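Local coordinates for protein acyltransferase (Actinoplanes teichomyceticus, PDB 4Q38) that transfers long aliphatic acyl chains from acyl-CoA to the amino sugar of teicoplanin-type glycopeptide antibiotics, at residues A[190-196]-A[227-231]; A[197-201]-A[239-243]; A[35-39]-A[87-91]; A[24-28]-A[112-116]. All coordinates share one frame; numbering follows the deposited sequence.

Interaction 1 (A[190-196]-A[227-231]); sequences RLGRLQF and SLHRA
Ser-227, on helix 221-238 of the GNAT-like domain, reaches across to the turn between the antiparallel strands 188-191 and 194-200 and shows how one hydroxyl can serve two strands at once. Ser-227 OG donates to Leu-191 O at 2.6 Å, tilted 30° from the carbonyl plane, and accepts from Leu-194 N at 3.0 Å in a nearly straight bond of 167°. Thus a buried hydroxyl, a carbonyl and an amide are all satisfied where the hairpin reverses. The next carbonyl, Gly-192 O, takes Arg-190 NE at 2.8 Å, in the plane of that guanidinium, while Gly-192 N is bonded to Glu-153. Arg-193, which touches coenzyme A, has its guanidinium held by the carbonyls of Pro-213 and Gly-217.

Gly-192, with positive phi, brings its backbone close to the serine hydroxyl. Arg-230, bent at chi3, lays a face of its guanidinium over the peptide between Leu-191 and Gly-192; Arg-230 NH1 and Gly-192 N, 3.3 Å apart, are both donors and do not bond. Farther along the strand the packing turns apolar: Ala-231 CB sits over the centre of the Phe-196 ring in a CH-pi contact, 3.8 Å from the centroid and 10° off the normal.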
loop_
_atom_site.group_PDB
_atom_site.type_symbol
_atom_site.label_atom_id
_atom_site.label_comp_id
_atom_site.label_asym_id
_atom_site.label_seq_id
_atom_site.Cartn_x
_atom_site.Cartn_y
_atom_site.Cartn_z
ATOM N N ARG A 190 -4.667 -6.894 -7.852
ATOM C CA ARG A 190 -5.124 -5.879 -8.793
ATOM C C ARG A 190 -5.828 -6.577 -9.956
ATOM O O ARG A 190 -5.243 -7.423 -10.648
ATOM C CB ARG A 190 -3.968 -4.993 -9.289
ATOM C CG ARG A 190 -4.456 -3.881 -10.219
ATOM C CD ARG A 190 -3.404 -2.841 -10.568
ATOM N NE ARG A 190 -4.042 -1.770 -11.332
ATOM C CZ ARG A 190 -3.588 -0.525 -11.436
ATOM N NH1 ARG A 190 -2.461 -0.155 -10.826
ATOM N NH2 ARG A 190 -4.282 0.359 -12.141
ATOM N N LEU A 191 -7.087 -6.216 -10.149
ATOM C CA LEU A 191 -7.917 -6.827 -11.169
ATOM C C LEU A 191 -8.392 -5.740 -12.132
ATOM O O LEU A 191 -9.570 -5.363 -12.160
ATOM C CB LEU A 191 -9.092 -7.564 -10.503
ATOM C CG LEU A 191 -8.769 -8.654 -9.461
ATOM C CD1 LEU A 191 -10.070 -9.286 -8.969
ATOM C CD2 LEU A 191 -7.840 -9.756 -9.972
ATOM N N GLY A 192 -7.457 -5.218 -12.919
ATOM C CA GLY A 192 -7.765 -4.085 -13.803
ATOM C C GLY A 192 -7.518 -2.788 -13.064
ATOM O O GLY A 192 -6.460 -2.634 -12.446
ATOM N N ARG A 193 -8.474 -1.855 -13.127
ATOM C CA ARG A 193 -8.283 -0.524 -12.527
ATOM C C ARG A 193 -8.300 -0.578 -10.991
ATOM O O ARG A 193 -7.616 0.203 -10.330
ATOM C CB ARG A 193 -9.341 0.474 -13.043
ATOM C CG ARG A 193 -9.107 1.933 -12.634
ATOM C CD ARG A 193 -7.763 2.414 -13.165
ATOM N NE ARG A 193 -7.300 3.691 -12.605
ATOM C CZ ARG A 193 -6.716 3.853 -11.419
ATOM N NH1 ARG A 193 -6.551 2.820 -10.583
ATOM N NH2 ARG A 193 -6.310 5.063 -11.055
ATOM N N LEU A 194 -9.086 -1.500 -10.438
ATOM C CA LEU A 194 -9.236 -1.613 -8.979
ATOM C C LEU A 194 -8.469 -2.792 -8.402
ATOM O O LEU A 194 -8.209 -3.773 -9.099
ATOM C CB LEU A 194 -10.706 -1.807 -8.626
ATOM C CG LEU A 194 -11.724 -0.831 -9.202
ATOM C CD1 LEU A 194 -13.094 -1.310 -8.769
ATOM C CD2 LEU A 194 -11.425 0.579 -8.700
ATOM N N GLN A 195 -8.143 -2.685 -7.114
ATOM C CA GLN A 195 -7.621 -3.788 -6.325
ATOM C C GLN A 195 -8.683 -4.297 -5.363
ATOM O O GLN A 195 -9.566 -3.543 -4.938
ATOM C CB GLN A 195 -6.452 -3.318 -5.467
ATOM C CG GLN A 195 -5.220 -2.863 -6.224
ATOM C CD GLN A 195 -4.393 -1.931 -5.370
ATOM O OE1 GLN A 195 -4.952 -1.143 -4.604
ATOM N NE2 GLN A 195 -3.066 -2.016 -5.482
ATOM N N PHE A 196 -8.574 -5.575 -5.013
ATOM C CA PHE A 196 -9.462 -6.202 -4.029
ATOM C C PHE A 196 -8.649 -6.981 -3.015
ATOM O O PHE A 196 -7.764 -7.747 -3.384
ATOM C CB PHE A 196 -10.464 -7.150 -4.717
ATOM C CG PHE A 196 -11.406 -6.451 -5.655
ATOM C CD1 PHE A 196 -12.588 -5.895 -5.190
ATOM C CD2 PHE A 196 -11.089 -6.313 -7.006
ATOM C CE1 PHE A 196 -13.453 -5.218 -6.051
ATOM C CE2 PHE A 196 -11.950 -5.647 -7.874
ATOM C CZ PHE A 196 -13.127 -5.088 -7.395
ATOM N N SER A 227 -13.611 -4.098 -13.529
ATOM C CA SER A 227 -12.991 -4.586 -12.304
ATOM C C SER A 227 -14.010 -5.230 -11.375
ATOM O O SER A 227 -13.765 -6.319 -10.872
ATOM C CB SER A 227 -12.290 -3.465 -11.550
ATOM O OG SER A 227 -11.003 -3.230 -12.049
ATOM N N LEU A 228 -15.131 -4.548 -11.132
ATOM C CA LEU A 228 -16.200 -5.130 -10.307
ATOM C C LEU A 228 -16.682 -6.485 -10.797
ATOM O O LEU A 228 -16.935 -7.376 -9.988
ATOM C CB LEU A 228 -17.397 -4.190 -10.173
ATOM C CG LEU A 228 -17.424 -3.243 -8.984
ATOM C CD1 LEU A 228 -18.736 -2.490 -9.082
ATOM C CD2 LEU A 228 -17.350 -3.993 -7.654
ATOM N N HIS A 229 -16.815 -6.643 -12.116
ATOM C CA HIS A 229 -17.197 -7.933 -12.695
ATOM C C HIS A 229 -16.163 -9.014 -12.529
ATOM O O HIS A 229 -16.489 -10.196 -12.558
ATOM C CB HIS A 229 -17.583 -7.772 -14.169
ATOM C CG HIS A 229 -18.974 -7.224 -14.355
ATOM N ND1 HIS A 229 -19.273 -5.929 -14.141
ATOM C CD2 HIS A 229 -20.166 -7.852 -14.688
ATOM C CE1 HIS A 229 -20.592 -5.733 -14.350
ATOM N NE2 HIS A 229 -21.134 -6.910 -14.688
ATOM N N ARG A 230 -14.902 -8.630 -12.360
ATOM C CA ARG A 230 -13.838 -9.620 -12.206
ATOM C C ARG A 230 -13.757 -10.194 -10.778
ATOM O O ARG A 230 -13.233 -11.285 -10.569
ATOM C CB ARG A 230 -12.494 -8.997 -12.598
ATOM C CG ARG A 230 -12.357 -8.795 -14.110
ATOM C CD ARG A 230 -11.067 -8.081 -14.492
ATOM N NE ARG A 230 -9.890 -8.839 -14.068
ATOM C CZ ARG A 230 -8.631 -8.531 -14.377
ATOM N NH1 ARG A 230 -8.364 -7.480 -15.155
ATOM N NH2 ARG A 230 -7.640 -9.299 -13.929
ATOM N N ALA A 231 -14.288 -9.457 -9.812
ATOM C CA ALA A 231 -14.012 -9.742 -8.409
ATOM C C ALA A 231 -14.524 -11.117 -7.972
ATOM O O ALA A 231 -13.733 -11.962 -7.570
ATOM C CB ALA A 231 -14.557 -8.630 -7.518
#

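Interaction 2 (A[197-201]-A[239-243]); sequences SLATG and FPEHG
The two methyls of Leu-198, on strand 194-200 of the GNAT-like domain, are divided between Phe-239 and His-242 in the turn that follows helix 221-238. Leu-198 CD1 lies over a face of Phe-239, displaced toward the rim, in a CH-pi contact 4.1 Å from the ring centroid. Leu-198 CD2 takes the same kind of position on His-242, 3.9 Å from the imidazole centroid and 18° off its normal. The leucine crosses Phe-239 at about a right angle but slides past His-242 in the opposite direction. This pair of methyl-on-ring contacts is the tight part.

The histidine is placed by its own torsion, with CG anti to the backbone N (chi1 -165°), which sends the ring back toward the strand. Its edge meets the peptide of Ala-199, and His-242 CE1 comes within 3.0 Å of Ala-199 O; His-242 NE2 has a hydrogen bond to His-207 O on the next strand. The looser side follows: Thr-200 CG2 only grazes the ring at 4.3 Å from His-242 CE1, and Pro-240 and Glu-241 are exposed. A bond from His-242 N to Phe-239 O, 2.9 Å, closes that turn, and Glu-241 forms a salt bridge with Arg-144.

His-104 meets the His-242 ring edge-to-face and also touches Leu-198 and Thr-200. The turn therefore packs between a loop of the helical N-terminal part and strands 194-200 and 206-211, just before the chain re-enters the sheet as strand 246-251.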
loop_
_atom_site.group_PDB
_atom_site.type_symbol
_atom_site.label_atom_id
_atom_site.label_comp_id
_atom_site.label_asym_id
_atom_site.label_seq_id
_atom_site.Cartn_x
_atom_site.Cartn_y
_atom_site.Cartn_z
ATOM N N SER A 197 -8.965 -6.782 -1.738
ATOM C CA SER A 197 -8.323 -7.537 -0.663
ATOM C C SER A 197 -9.297 -8.511 0.008
ATOM O O SER A 197 -10.469 -8.190 0.207
ATOM C CB SER A 197 -7.774 -6.589 0.401
ATOM O OG SER A 197 -8.814 -5.740 0.855
ATOM N N LEU A 198 -8.796 -9.688 0.360
ATOM C CA LEU A 198 -9.525 -10.608 1.234
ATOM C C LEU A 198 -9.696 -9.907 2.572
ATOM O O LEU A 198 -8.737 -9.409 3.146
ATOM C CB LEU A 198 -8.742 -11.898 1.436
ATOM C CG LEU A 198 -8.473 -12.784 0.219
ATOM C CD1 LEU A 198 -7.346 -13.757 0.529
ATOM C CD2 LEU A 198 -9.735 -13.538 -0.155
ATOM N N ALA A 199 -10.930 -9.833 3.045
ATOM C CA ALA A 199 -11.216 -9.113 4.283
ATOM C C ALA A 199 -12.364 -9.756 5.043
ATOM O O ALA A 199 -13.120 -10.549 4.493
ATOM C CB ALA A 199 -11.535 -7.654 3.980
ATOM N N THR A 200 -12.487 -9.408 6.319
ATOM C CA THR A 200 -13.625 -9.854 7.125
ATOM C C THR A 200 -14.135 -8.706 7.978
ATOM O O THR A 200 -13.350 -7.889 8.462
ATOM C CB THR A 200 -13.268 -11.014 8.065
ATOM O OG1 THR A 200 -12.224 -10.593 8.944
ATOM C CG2 THR A 200 -12.816 -12.250 7.280
ATOM N N GLY A 201 -15.448 -8.641 8.167
ATOM C CA GLY A 201 -16.007 -7.631 9.056
ATOM C C GLY A 201 -15.685 -7.980 10.505
ATOM O O GLY A 201 -15.072 -9.012 10.787
ATOM N N PHE A 239 -9.846 -18.486 -4.187
ATOM C CA PHE A 239 -10.049 -18.510 -2.727
ATOM C C PHE A 239 -11.502 -18.905 -2.471
ATOM O O PHE A 239 -12.278 -18.116 -1.902
ATOM C CB PHE A 239 -9.738 -17.138 -2.110
ATOM C CG PHE A 239 -8.342 -16.661 -2.390
ATOM C CD1 PHE A 239 -8.057 -15.953 -3.558
ATOM C CD2 PHE A 239 -7.307 -16.947 -1.508
ATOM C CE1 PHE A 239 -6.757 -15.526 -3.832
ATOM C CE2 PHE A 239 -6.007 -16.527 -1.774
ATOM C CZ PHE A 239 -5.739 -15.808 -2.932
ATOM N N PRO A 240 -11.890 -20.119 -2.907
ATOM C CA PRO A 240 -13.304 -20.496 -2.832
ATOM C C PRO A 240 -13.802 -20.533 -1.391
ATOM O O PRO A 240 -14.996 -20.374 -1.159
ATOM C CB PRO A 240 -13.340 -21.911 -3.437
ATOM C CG PRO A 240 -11.950 -22.413 -3.314
ATOM C CD PRO A 240 -11.057 -21.215 -3.432
ATOM N N GLU A 241 -12.888 -20.698 -0.441
ATOM C CA GLU A 241 -13.273 -20.741 0.982
ATOM C C GLU A 241 -13.745 -19.382 1.501
ATOM O O GLU A 241 -14.377 -19.307 2.557
ATOM C CB GLU A 241 -12.112 -21.263 1.843
ATOM C CG GLU A 241 -10.920 -20.309 1.955
ATOM C CD GLU A 241 -9.990 -20.352 0.744
ATOM O OE1 GLU A 241 -10.232 -21.136 -0.190
ATOM O OE2 GLU A 241 -9.007 -19.593 0.729
ATOM N N HIS A 242 -13.433 -18.302 0.777
ATOM C CA HIS A 242 -13.753 -16.965 1.286
ATOM C C HIS A 242 -15.216 -16.638 1.154
ATOM O O HIS A 242 -15.886 -16.407 2.156
ATOM C CB HIS A 242 -12.865 -15.883 0.665
ATOM C CG HIS A 242 -12.913 -14.568 1.401
ATOM N ND1 HIS A 242 -12.475 -14.435 2.667
ATOM C CD2 HIS A 242 -13.373 -13.311 1.008
ATOM C CE1 HIS A 242 -12.636 -13.160 3.068
ATOM N NE2 HIS A 242 -13.180 -12.467 2.052
ATOM N N GLY A 243 -15.725 -16.624 -0.073
ATOM C CA GLY A 243 -17.166 -16.475 -0.329
ATOM C C GLY A 243 -17.788 -15.102 -0.099
ATOM O O GLY A 243 -18.951 -15.010 0.261
#

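Interaction 3 (A[35-39]-A[87-91]); sequences LTELD and WWLLE
The indole of Trp-88 meets helix 32-41 with its benzo edge rather than a face. In the plane of the ring lie Leu-35 O, 3.5 Å from Trp-88 CH2, and Asp-39 CB, while Asp-39 OD1 stands 3.7 Å from Trp-88 CZ2 with the carboxylate turned 36° from the ring. These carbon edges bear the partly positive hydrogens of the indole, so an oxygen there is probably favourable, although Leu-35 O already accepts the helical bond from Asp-39 N. Arg-92 makes a cation-pi contact with the same indole.

The edge reaches the neighbouring helix because CG is anti to the backbone N (chi1 -177°), which extends the side chain across the gap. Beside it, Leu-89 CD1 touches two leucines: it is 3.5 Å from Leu-35 CD2, closer than usual for methyls, and 3.7 Å from Leu-38 CD1. Leu-35 crosses Leu-89 at about a right angle, whereas Leu-38 runs obliquely over it.

The axes of the two segments pass 10.6 Å apart and cross at 74°. Such a steep crossing at a wide separation, filled by leucine and tryptophan, is a helix-helix interface of the all-helical N-terminal part of the enzyme, away from the coenzyme A and sugar pockets.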
loop_
_atom_site.group_PDB
_atom_site.type_symbol
_atom_site.label_atom_id
_atom_site.label_comp_id
_atom_site.label_asym_id
_atom_site.label_seq_id
_atom_site.Cartn_x
_atom_site.Cartn_y
_atom_site.Cartn_z
ATOM N N LEU A 35 11.254 -5.392 17.805
ATOM C CA LEU A 35 12.569 -5.990 17.590
ATOM C C LEU A 35 12.790 -7.240 18.440
ATOM O O LEU A 35 13.419 -8.202 17.989
ATOM C CB LEU A 35 13.660 -4.946 17.822
ATOM C CG LEU A 35 13.650 -3.813 16.789
ATOM C CD1 LEU A 35 14.554 -2.672 17.226
ATOM C CD2 LEU A 35 14.061 -4.324 15.420
ATOM N N THR A 36 12.245 -7.232 19.656
ATOM C CA THR A 36 12.238 -8.433 20.499
ATOM C C THR A 36 11.429 -9.534 19.823
ATOM O O THR A 36 11.866 -10.687 19.751
ATOM C CB THR A 36 11.661 -8.127 21.898
ATOM O OG1 THR A 36 12.479 -7.138 22.526
ATOM C CG2 THR A 36 11.623 -9.376 22.780
ATOM N N GLU A 37 10.258 -9.169 19.310
ATOM C CA GLU A 37 9.420 -10.130 18.602
ATOM C C GLU A 37 10.172 -10.725 17.412
ATOM O O GLU A 37 10.127 -11.934 17.192
ATOM C CB GLU A 37 8.098 -9.496 18.156
ATOM C CG GLU A 37 7.098 -10.505 17.601
ATOM C CD GLU A 37 5.828 -9.869 17.068
ATOM O OE1 GLU A 37 5.591 -8.666 17.313
ATOM O OE2 GLU A 37 5.054 -10.589 16.402
ATOM N N LEU A 38 10.879 -9.878 16.660
ATOM C CA LEU A 38 11.661 -10.358 15.520
ATOM C C LEU A 38 12.844 -11.224 15.966
ATOM O O LEU A 38 13.221 -12.170 15.278
ATOM C CB LEU A 38 12.152 -9.195 14.652
ATOM C CG LEU A 38 11.116 -8.339 13.901
ATOM C CD1 LEU A 38 11.795 -7.465 12.858
ATOM C CD2 LEU A 38 10.056 -9.202 13.239
ATOM N N ASP A 39 13.430 -10.894 17.113
ATOM C CA ASP A 39 14.508 -11.725 17.661
ATOM C C ASP A 39 13.994 -13.130 17.982
ATOM O O ASP A 39 14.608 -14.125 17.590
ATOM C CB ASP A 39 15.140 -11.069 18.891
ATOM C CG ASP A 39 16.382 -11.806 19.378
ATOM O OD1 ASP A 39 17.195 -12.254 18.547
ATOM O OD2 ASP A 39 16.542 -11.942 20.606
ATOM N N TRP A 87 20.987 -6.086 7.890
ATOM C CA TRP A 87 20.750 -7.436 7.388
ATOM C C TRP A 87 19.960 -8.273 8.358
ATOM O O TRP A 87 19.042 -8.994 7.953
ATOM C CB TRP A 87 22.050 -8.146 7.000
ATOM C CG TRP A 87 21.792 -9.254 6.008
ATOM C CD1 TRP A 87 21.558 -10.598 6.280
ATOM C CD2 TRP A 87 21.677 -9.134 4.547
ATOM N NE1 TRP A 87 21.333 -11.303 5.122
ATOM C CE2 TRP A 87 21.384 -10.485 4.046
ATOM C CE3 TRP A 87 21.790 -8.083 3.634
ATOM C CZ2 TRP A 87 21.228 -10.751 2.687
ATOM C CZ3 TRP A 87 21.632 -8.366 2.264
ATOM C CH2 TRP A 87 21.356 -9.669 1.807
ATOM N N TRP A 88 20.307 -8.178 9.642
ATOM C CA TRP A 88 19.576 -8.859 10.716
ATOM C C TRP A 88 18.102 -8.550 10.623
ATOM O O TRP A 88 17.255 -9.451 10.680
ATOM C CB TRP A 88 20.121 -8.407 12.066
ATOM C CG TRP A 88 19.518 -9.073 13.287
ATOM C CD1 TRP A 88 20.008 -10.186 13.972
ATOM C CD2 TRP A 88 18.320 -8.660 14.041
ATOM N NE1 TRP A 88 19.216 -10.488 15.046
ATOM C CE2 TRP A 88 18.185 -9.617 15.149
ATOM C CE3 TRP A 88 17.375 -7.637 13.911
ATOM C CZ2 TRP A 88 17.145 -9.538 16.071
ATOM C CZ3 TRP A 88 16.328 -7.569 14.845
ATOM C CH2 TRP A 88 16.219 -8.495 15.901
ATOM N N LEU A 89 17.798 -7.268 10.454
ATOM C CA LEU A 89 16.419 -6.775 10.384
ATOM C C LEU A 89 15.703 -7.172 9.089
ATOM O O LEU A 89 14.516 -7.493 9.109
ATOM C CB LEU A 89 16.411 -5.260 10.545
ATOM C CG LEU A 89 15.048 -4.607 10.745
ATOM C CD1 LEU A 89 14.429 -5.069 12.055
ATOM C CD2 LEU A 89 15.197 -3.101 10.710
ATOM N N LEU A 90 16.427 -7.143 7.978
ATOM C CA LEU A 90 15.898 -7.555 6.683
ATOM C C LEU A 90 15.433 -9.014 6.675
ATOM O O LEU A 90 14.364 -9.321 6.155
ATOM C CB LEU A 90 16.943 -7.328 5.587
ATOM C CG LEU A 90 16.676 -7.898 4.193
ATOM C CD1 LEU A 90 15.502 -7.195 3.520
ATOM C CD2 LEU A 90 17.942 -7.790 3.349
ATOM N N GLU A 91 16.245 -9.902 7.245
ATOM C CA GLU A 91 15.916 -11.325 7.331
ATOM C C GLU A 91 14.653 -11.573 8.142
ATOM O O GLU A 91 13.769 -12.314 7.713
ATOM C CB GLU A 91 17.057 -12.101 7.998
ATOM C CG GLU A 91 18.317 -12.220 7.170
ATOM C CD GLU A 91 19.344 -13.107 7.842
ATOM O OE1 GLU A 91 19.737 -12.815 8.995
ATOM O OE2 GLU A 91 19.757 -14.095 7.208
#

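Interaction 4 (A[24-28]-A[112-116]); sequences ALGLE and PPLPY
Leu-27 and Pro-115 carry this contact between the end of helix 18-25 and the proline-rich loop 112-116, a worked case of a helix terminus seated on an extended chain. The helix closes in a Schellman motif, with Gly-26 as the C' residue of positive phi, and beyond it the end of the Leu-27 side chain reaches the loop. Leu-27 CD2 does most of the touching: it lies 3.8 Å from Pro-112 CG, crossing that side chain at about a right angle. Leu-27 CD2 is also 3.6 Å from Pro-113 O, and it touches Pro-115 CD. The leucine CG is anti to the carbonyl carbon (chi1 -73°), which carries both methyls to the loop.

Leu-114 runs obliquely to both leucines of the other segment. Leu-114 CD2 is shared, 3.9 Å from Leu-27 CD2 and 4.1 Å from Leu-25 CD1, and the same residue reaches Leu-89 of helix 84-98. On the more open side, Pro-115 CG meets backbone oxygens, 3.4 Å from Gly-26 O and equally near Leu-25 O.

No direct hydrogen bond joins the segments, but a water does, donating to Leu-25 O at 2.8 Å and to Pro-115 O at 2.9 Å.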
loop_
_atom_site.group_PDB
_atom_site.type_symbol
_atom_site.label_atom_id
_atom_site.label_comp_id
_atom_site.label_asym_id
_atom_site.label_seq_id
_atom_site.Cartn_x
_atom_site.Cartn_y
_atom_site.Cartn_z
ATOM N N ALA A 24 22.201 0.787 16.664
ATOM C CA ALA A 24 22.958 0.931 15.409
ATOM C C ALA A 24 22.156 1.639 14.325
ATOM O O ALA A 24 22.677 2.517 13.635
ATOM C CB ALA A 24 23.427 -0.428 14.905
ATOM N N LEU A 25 20.886 1.257 14.175
ATOM C CA LEU A 25 20.060 1.795 13.094
ATOM C C LEU A 25 19.427 3.135 13.446
ATOM O O LEU A 25 18.891 3.825 12.571
ATOM C CB LEU A 25 19.001 0.773 12.648
ATOM C CG LEU A 25 19.511 -0.564 12.103
ATOM C CD1 LEU A 25 18.356 -1.504 11.802
ATOM C CD2 LEU A 25 20.397 -0.411 10.870
ATOM N N GLY A 26 19.505 3.509 14.720
ATOM C CA GLY A 26 18.968 4.788 15.182
ATOM C C GLY A 26 17.472 4.739 15.417
ATOM O O GLY A 26 16.805 5.772 15.403
ATOM N N LEU A 27 16.954 3.533 15.642
ATOM C CA LEU A 27 15.521 3.307 15.845
ATOM C C LEU A 27 15.070 3.724 17.251
ATOM O O LEU A 27 15.805 3.534 18.224
ATOM C CB LEU A 27 15.170 1.838 15.559
ATOM C CG LEU A 27 15.179 1.451 14.070
ATOM C CD1 LEU A 27 15.250 -0.058 13.885
ATOM C CD2 LEU A 27 13.987 2.045 13.323
ATOM N N GLU A 28 13.873 4.304 17.345
ATOM C CA GLU A 28 13.335 4.789 18.621
ATOM C C GLU A 28 13.075 3.674 19.634
ATOM O O GLU A 28 12.918 2.507 19.261
ATOM C CB GLU A 28 12.067 5.621 18.409
ATOM C CG GLU A 28 12.262 7.122 18.601
ATOM C CD GLU A 28 12.300 7.915 17.306
ATOM O OE1 GLU A 28 12.288 7.305 16.216
ATOM O OE2 GLU A 28 12.333 9.163 17.380
ATOM N N PRO A 112 9.135 -0.617 11.192
ATOM C CA PRO A 112 9.313 0.831 11.131
ATOM C C PRO A 112 10.153 1.274 9.928
ATOM O O PRO A 112 10.914 0.472 9.377
ATOM C CB PRO A 112 10.073 1.138 12.425
ATOM C CG PRO A 112 10.863 -0.104 12.672
ATOM C CD PRO A 112 9.940 -1.223 12.265
ATOM N N PRO A 113 10.017 2.545 9.523
ATOM C CA PRO A 113 10.957 3.107 8.551
ATOM C C PRO A 113 12.343 3.274 9.216
ATOM O O PRO A 113 12.419 3.456 10.432
ATOM C CB PRO A 113 10.343 4.472 8.237
ATOM C CG PRO A 113 9.577 4.833 9.464
ATOM C CD PRO A 113 9.027 3.541 9.986
ATOM N N LEU A 114 13.419 3.187 8.438
ATOM C CA LEU A 114 14.765 3.393 8.981
ATOM C C LEU A 114 15.188 4.852 8.836
ATOM O O LEU A 114 14.976 5.452 7.780
ATOM C CB LEU A 114 15.783 2.465 8.300
ATOM C CG LEU A 114 15.632 0.946 8.487
ATOM C CD1 LEU A 114 16.876 0.224 7.969
ATOM C CD2 LEU A 114 15.368 0.589 9.946
ATOM N N PRO A 115 15.776 5.438 9.898
ATOM C CA PRO A 115 16.280 6.812 9.826
ATOM C C PRO A 115 17.219 7.001 8.626
ATOM O O PRO A 115 18.058 6.143 8.367
ATOM C CB PRO A 115 17.044 6.969 11.142
ATOM C CG PRO A 115 16.356 6.038 12.089
ATOM C CD PRO A 115 15.874 4.877 11.262
ATOM N N TYR A 116 17.076 8.107 7.905
ATOM C CA TYR A 116 17.766 8.278 6.619
ATOM C C TYR A 116 19.262 8.587 6.781
ATOM O O TYR A 116 19.990 8.653 5.796
ATOM C CB TYR A 116 17.071 9.335 5.742
ATOM C CG TYR A 116 15.731 8.898 5.156
ATOM C CD1 TYR A 116 15.169 7.662 5.493
ATOM C CD2 TYR A 116 15.010 9.736 4.292
ATOM C CE1 TYR A 116 13.947 7.254 4.969
ATOM C CE2 TYR A 116 13.781 9.338 3.765
ATOM C CZ TYR A 116 13.257 8.092 4.112
ATOM O OH TYR A 116 12.039 7.663 3.612
HETATM O O HOH W 1 19.101 3.795 9.812
#

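The four contacts fall into two pairs on different parts of the chain. Interactions 1 and 2, their centres 15 Å apart in the GNAT-like domain, share strand 194-200; the first uses helix 221-238 and the second the loop that follows it. In interaction 1 the side chain of Arg-193 comes about 3 Å from coenzyme A. The side chain of Leu-194 is about 6 Å from the bound 2-amino-6-O-decanoyl-2-deoxy-beta-D-glucopyranose, and that of Ala-199 in interaction 2 about 11 Å. Interactions 3 and 4, 13 Å apart between centres, merge into one apolar core, with Leu-89 CD2 3.7 Å from Leu-25 CD1. Their centres lie about 35 and 36 Å from that of interaction 1, in the helical N-terminal part.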